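Local structure of cytochrome c, class II (Shewanella frigidimarina, 4ULV) at residues D7-E10 with Y11-A15; K119-H122 with D123-K127. The protein carries a covalently attached heme c and, as a cytochrome c', binds diatomic gases and may also take part in electron transfer. One frame throughout, in Å; residues are numbered along the deposited sequence.

Interaction 1 of 2, residues D7-E10 with Y11-A15; sequences DAIE and YRQAA. With HEC (heme c), chain C.
One turn of helix 5-30, a member of the cytochrome c' four-helix bundle, brings Ile9, Arg12 and Gln13 together as part of the heme pocket, where the two polar residues hold one heme propionate. Arg12 NE donates to propionate oxygen O2D at 2.8 Å, an almost straight bond (167° at the hydrogen), and Arg12 NH2 adds a weak second one at 3.3 Å. The carboxylate lies at the guanidinium edge, near its plane. Gln13 NE2 grips the other oxygen, O1D, at 3.0 Å; its amide also donates to Asp67 O, a neutral group well suited to bridging two acceptors. Ile9 supplies an apolar partner. Its CG1 lies over the centre of one guanidinium face, 3.6 Å from Arg12 NH2, while CG2 rests 3.6 Å from Gln13 CD, and this branched side chain can serve both neighbours at once. Arg12 reaches its place with CG wedged between backbone N and carbonyl carbon (chi1 72°), which runs the chain past Ala8 O. A leucine here would remove both bonds to O2D, and the propionate would probably be held less firmly and its negative charge less well balanced. Along the backbone the regular helix bonds continue, such as Gln13 N to Ile9 O at 3.0 Å. Arg12 NH1 and NH2 go on to Gly58 O, Ser63 OG and Thr68 OG1 in the loop that follows helix 38-51, where Phe59 adds a cation-pi contact, and Tyr11 turns instead to the second subunit, where its OH bonds Asn22 of that chain.

Interaction 2 of 2, residues K119-H122 with D123-K127; sequences KGCH and DVYKK. With HEC (heme c), chain C.
Lys126 lays its aliphatic chain alongside His122, with CD over one face of the imidazole in a CH-pi contact, 4.0 Å from the ring centroid and 14° off the normal. Lys126 CE also comes within 3.5 Å of the heme meso carbon CHA, so the methylenes lie against both ring and porphyrin and probably restrict the ring's turning. His122 NE2 binds the heme iron at 2.2 Å. Beside it Cys121 SG makes the thioether to heme CAC, and the same sulfur meets the edge of Tyr125, 3.9 Å from CD2. Cys118, Cys121 and His122 form the CXXCH heme-attachment motif, near the end of the last bundle helix, 104-125. Tyr125 N bonds Cys121 O at 2.8 Å and Lys126 N still bonds His122 O, though Lys126 is the first residue whose phi/psi leave the helix. The hydroxyl of buried Tyr125 bonds Asp80 on helix 78-98. The exposed flank, suited to charged side chains, is looser: Lys119 and Asp123, one turn apart, cross obliquely in a salt bridge, Lys119 NZ to Asp123 OD2 at 2.8 Å. Lys119 runs extended up to CD-CE, where a nearly eclipsed chi4 of -10° turns NZ to the syn lone pair of OD2.

How the interactions relate
Both interactions act on the same heme, from opposite sides of the porphyrin plane: 119-127 supplies the thioether and the axial ligand, while 7-15 takes up a propionate at the rim. Their centres are about 17 Å apart and their nearest atoms about 8 Å, so they do not touch; the heme spans the gap, with Arg12 NE 9.6 Å from the iron FE. Lys126 of interaction 2 covers CHA, the meso carbon between the two propionate-bearing pyrroles, next to the group that interaction 1 holds. Thr68 and Glu69 connect them further: Thr68 OG1 bonds Arg12 and the heme, Thr68 O accepts Lys127 NZ, and Lys126 packs on Glu69.

Interaction 1 of 2, residues D7-E10 with Y11-A15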
# COMPACT_ATOMS: atom_id res chain seq x y z
N ASP A 7 11.01 0.54 12.85
CA ASP A 7 10.70 0.64 11.43
C ASP A 7 9.69 -0.44 10.99
O ASP A 7 8.86 -0.16 10.15
CB ASP A 7 11.98 0.61 10.58
CG ASP A 7 12.92 1.79 10.86
OD1 ASP A 7 12.49 2.91 11.14
OD2 ASP A 7 14.13 1.60 10.79
N ALA A 8 9.87 -1.63 11.52
CA ALA A 8 8.99 -2.75 11.17
C ALA A 8 7.60 -2.44 11.65
O ALA A 8 6.58 -2.75 11.00
CB ALA A 8 9.51 -4.00 11.83
N ILE A 9 7.50 -1.89 12.84
CA ILE A 9 6.19 -1.52 13.37
C ILE A 9 5.57 -0.40 12.60
O ILE A 9 4.38 -0.46 12.22
CB ILE A 9 6.35 -1.06 14.86
CG1 ILE A 9 6.76 -2.23 15.72
CG2 ILE A 9 5.08 -0.40 15.34
CD1 ILE A 9 7.41 -1.81 17.10
N GLU A 10 6.32 0.64 12.23
CA GLU A 10 5.76 1.71 11.45
C GLU A 10 5.30 1.21 10.06
O GLU A 10 4.29 1.67 9.57
CB GLU A 10 6.79 2.85 11.32
CG GLU A 10 6.89 3.56 12.66
CD GLU A 10 8.12 4.45 12.84
OE1 GLU A 10 8.70 4.83 11.83
OE2 GLU A 10 8.47 4.81 14.02
N TYR A 11 6.07 0.29 9.49
CA TYR A 11 5.73 -0.28 8.18
C TYR A 11 4.36 -1.00 8.27
O TYR A 11 3.46 -0.74 7.42
CB TYR A 11 6.84 -1.21 7.77
CG TYR A 11 6.70 -1.85 6.40
CD1 TYR A 11 7.17 -1.21 5.27
CD2 TYR A 11 6.11 -3.09 6.25
CE1 TYR A 11 7.08 -1.81 4.02
CE2 TYR A 11 5.96 -3.68 5.01
CZ TYR A 11 6.45 -3.02 3.90
OH TYR A 11 6.38 -3.54 2.61
N ARG A 12 4.22 -1.91 9.22
CA ARG A 12 2.92 -2.66 9.26
C ARG A 12 1.75 -1.74 9.59
O ARG A 12 0.67 -1.88 9.06
CB ARG A 12 3.00 -3.88 10.18
CG ARG A 12 3.04 -3.57 11.67
CD ARG A 12 3.88 -4.59 12.38
NE ARG A 12 3.78 -4.46 13.85
CZ ARG A 12 4.62 -5.06 14.68
NH1 ARG A 12 5.67 -5.74 14.25
NH2 ARG A 12 4.42 -5.00 16.00
N GLN A 13 1.95 -0.80 10.53
CA GLN A 13 0.90 0.19 10.87
C GLN A 13 0.45 1.07 9.67
O GLN A 13 -0.74 1.29 9.43
CB GLN A 13 1.30 1.09 12.03
CG GLN A 13 1.46 0.31 13.34
CD GLN A 13 2.00 1.17 14.48
OE1 GLN A 13 2.68 2.18 14.24
NE2 GLN A 13 1.73 0.73 15.71
N ALA A 14 1.44 1.50 8.88
CA ALA A 14 1.18 2.31 7.70
C ALA A 14 0.30 1.50 6.71
O ALA A 14 -0.68 2.02 6.20
CB ALA A 14 2.46 2.71 6.99
N ALA A 15 0.67 0.23 6.57
CA ALA A 15 -0.13 -0.63 5.63
C ALA A 15 -1.56 -0.84 6.08
O ALA A 15 -2.51 -0.71 5.31
CB ALA A 15 0.63 -1.98 5.46
FE HEC C . -5.48 -5.09 11.40
CHA HEC C . -3.59 -2.89 13.23
CHB HEC C . -7.26 -2.50 10.16
CHC HEC C . -6.90 -7.18 9.12
CHD HEC C . -3.61 -7.66 12.58
NA HEC C . -5.39 -3.02 11.65
C1A HEC C . -4.59 -2.29 12.45
C2A HEC C . -4.89 -0.92 12.38
C3A HEC C . -5.92 -0.81 11.51
C4A HEC C . -6.22 -2.14 11.06
CMA HEC C . -6.64 0.43 11.12
CAA HEC C . -4.17 0.19 13.16
CBA HEC C . -2.96 0.70 12.35
CGA HEC C . -2.26 1.88 13.02
O1A HEC C . -1.55 1.66 14.00
O2A HEC C . -2.40 3.01 12.52
NB HEC C . -6.78 -4.87 9.81
C1B HEC C . -7.52 -3.76 9.51
C2B HEC C . -8.56 -3.99 8.60
C3B HEC C . -8.41 -5.32 8.33
C4B HEC C . -7.35 -5.86 9.06
CMB HEC C . -9.59 -3.04 8.15
CAB HEC C . -9.24 -6.20 7.41
CBB HEC C . -9.69 -5.54 6.12
NC HEC C . -5.25 -7.11 10.85
C1C HEC C . -5.99 -7.83 9.93
C2C HEC C . -5.63 -9.19 9.96
C3C HEC C . -4.66 -9.34 10.95
C4C HEC C . -4.48 -8.00 11.47
CMC HEC C . -6.27 -10.25 9.05
CAC HEC C . -3.96 -10.57 11.45
CBC HEC C . -3.78 -11.75 10.54
ND HEC C . -3.84 -5.25 12.67
C1D HEC C . -3.30 -6.37 13.12
C2D HEC C . -2.37 -6.15 14.19
C3D HEC C . -2.30 -4.79 14.29
C4D HEC C . -3.26 -4.26 13.39
CMD HEC C . -1.57 -7.14 14.93
CAD HEC C . -1.38 -4.01 15.18
CBD HEC C . -0.16 -3.44 14.45
CGD HEC C . 0.78 -2.64 15.36
O1D HEC C . 0.23 -1.84 16.19
O2D HEC C . 1.99 -2.90 15.24

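Interaction 2 of 2, residues K119-H122 with D123-K127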
# COMPACT_ATOMS: atom_id res chain seq x y z
N LYS A 119 -11.64 -8.75 12.12
CA LYS A 119 -12.04 -8.90 13.49
C LYS A 119 -11.45 -10.13 14.14
O LYS A 119 -11.01 -10.10 15.30
CB LYS A 119 -13.57 -8.97 13.58
CG LYS A 119 -14.08 -9.09 15.02
CD LYS A 119 -15.61 -9.20 15.06
CE LYS A 119 -16.26 -9.35 16.46
NZ LYS A 119 -15.34 -9.60 17.58
N GLY A 120 -11.46 -11.25 13.43
CA GLY A 120 -10.95 -12.50 13.95
C GLY A 120 -9.49 -12.41 14.35
O GLY A 120 -9.07 -13.07 15.29
N CYS A 121 -8.69 -11.71 13.53
CA CYS A 121 -7.35 -11.49 13.91
C CYS A 121 -7.15 -10.53 15.03
O CYS A 121 -6.39 -10.82 15.99
CB CYS A 121 -6.52 -11.11 12.67
SG CYS A 121 -4.75 -11.09 13.10
N HIS A 122 -7.83 -9.40 14.97
CA HIS A 122 -7.71 -8.43 16.06
C HIS A 122 -8.12 -9.01 17.42
O HIS A 122 -7.46 -8.73 18.44
CB HIS A 122 -8.52 -7.21 15.76
CG HIS A 122 -8.08 -6.43 14.56
ND1 HIS A 122 -8.80 -5.38 14.07
CD2 HIS A 122 -6.95 -6.51 13.80
CE1 HIS A 122 -8.12 -4.83 13.06
NE2 HIS A 122 -7.00 -5.49 12.90
N ASP A 123 -9.15 -9.85 17.40
CA ASP A 123 -9.65 -10.40 18.67
C ASP A 123 -8.57 -11.18 19.38
O ASP A 123 -8.46 -11.13 20.61
CB ASP A 123 -10.84 -11.32 18.38
CG ASP A 123 -12.12 -10.56 18.19
OD1 ASP A 123 -12.17 -9.35 18.44
OD2 ASP A 123 -13.08 -11.23 17.73
N VAL A 124 -7.71 -11.87 18.62
CA VAL A 124 -6.69 -12.75 19.19
C VAL A 124 -5.34 -12.04 19.38
O VAL A 124 -4.64 -12.33 20.36
CB VAL A 124 -6.55 -14.07 18.37
CG1 VAL A 124 -5.54 -14.98 18.97
CG2 VAL A 124 -7.88 -14.74 18.26
N TYR A 125 -4.95 -11.16 18.42
CA TYR A 125 -3.57 -10.71 18.29
C TYR A 125 -3.34 -9.23 18.44
O TYR A 125 -2.17 -8.80 18.36
CB TYR A 125 -3.05 -11.22 16.96
CG TYR A 125 -2.93 -12.70 16.91
CD1 TYR A 125 -2.10 -13.40 17.72
CD2 TYR A 125 -3.69 -13.44 15.98
CE1 TYR A 125 -2.00 -14.76 17.67
CE2 TYR A 125 -3.60 -14.81 15.94
CZ TYR A 125 -2.80 -15.50 16.80
OH TYR A 125 -2.69 -16.86 16.81
N LYS A 126 -4.36 -8.43 18.70
CA LYS A 126 -4.23 -6.97 18.81
C LYS A 126 -4.79 -6.55 20.12
O LYS A 126 -5.80 -7.04 20.60
CB LYS A 126 -4.95 -6.22 17.67
CG LYS A 126 -4.65 -4.75 17.52
CD LYS A 126 -5.42 -4.11 16.39
CE LYS A 126 -5.29 -2.62 16.23
NZ LYS A 126 -5.99 -1.88 17.33
N LYS A 127 -4.12 -5.59 20.75
CA LYS A 127 -4.62 -5.01 22.03
C LYS A 127 -5.99 -4.42 21.81
O LYS A 127 -6.32 -3.91 20.74
CB LYS A 127 -3.66 -3.91 22.55
CG LYS A 127 -2.29 -4.45 22.87
CD LYS A 127 -1.32 -3.37 23.32
CE LYS A 127 0.11 -3.92 23.35
NZ LYS A 127 1.19 -2.91 23.55
FE HEC C . -5.48 -5.09 11.40
CHA HEC C . -3.59 -2.89 13.23
CHB HEC C . -7.26 -2.50 10.16
CHC HEC C . -6.90 -7.18 9.12
CHD HEC C . -3.61 -7.66 12.58
NA HEC C . -5.39 -3.02 11.65
C1A HEC C . -4.59 -2.29 12.45
C2A HEC C . -4.89 -0.92 12.38
C3A HEC C . -5.92 -0.81 11.51
C4A HEC C . -6.22 -2.14 11.06
CMA HEC C . -6.64 0.43 11.12
CAA HEC C . -4.17 0.19 13.16
CBA HEC C . -2.96 0.70 12.35
CGA HEC C . -2.26 1.88 13.02
O1A HEC C . -1.55 1.66 14.00
O2A HEC C . -2.40 3.01 12.52
NB HEC C . -6.78 -4.87 9.81
C1B HEC C . -7.52 -3.76 9.51
C2B HEC C . -8.56 -3.99 8.60
C3B HEC C . -8.41 -5.32 8.33
C4B HEC C . -7.35 -5.86 9.06
CMB HEC C . -9.59 -3.04 8.15
CAB HEC C . -9.24 -6.20 7.41
CBB HEC C . -9.69 -5.54 6.12
NC HEC C . -5.25 -7.11 10.85
C1C HEC C . -5.99 -7.83 9.93
C2C HEC C . -5.63 -9.19 9.96
C3C HEC C . -4.66 -9.34 10.95
C4C HEC C . -4.48 -8.00 11.47
CMC HEC C . -6.27 -10.25 9.05
CAC HEC C . -3.96 -10.57 11.45
CBC HEC C . -3.78 -11.75 10.54
ND HEC C . -3.84 -5.25 12.67
C1D HEC C . -3.30 -6.37 13.12
C2D HEC C . -2.37 -6.15 14.19
C3D HEC C . -2.30 -4.79 14.29
C4D HEC C . -3.26 -4.26 13.39
CMD HEC C . -1.57 -7.14 14.93
CAD HEC C . -1.38 -4.01 15.18
CBD HEC C . -0.16 -3.44 14.45
CGD HEC C . 0.78 -2.64 15.36
O1D HEC C . 0.23 -1.84 16.19
O2D HEC C . 1.99 -2.90 15.24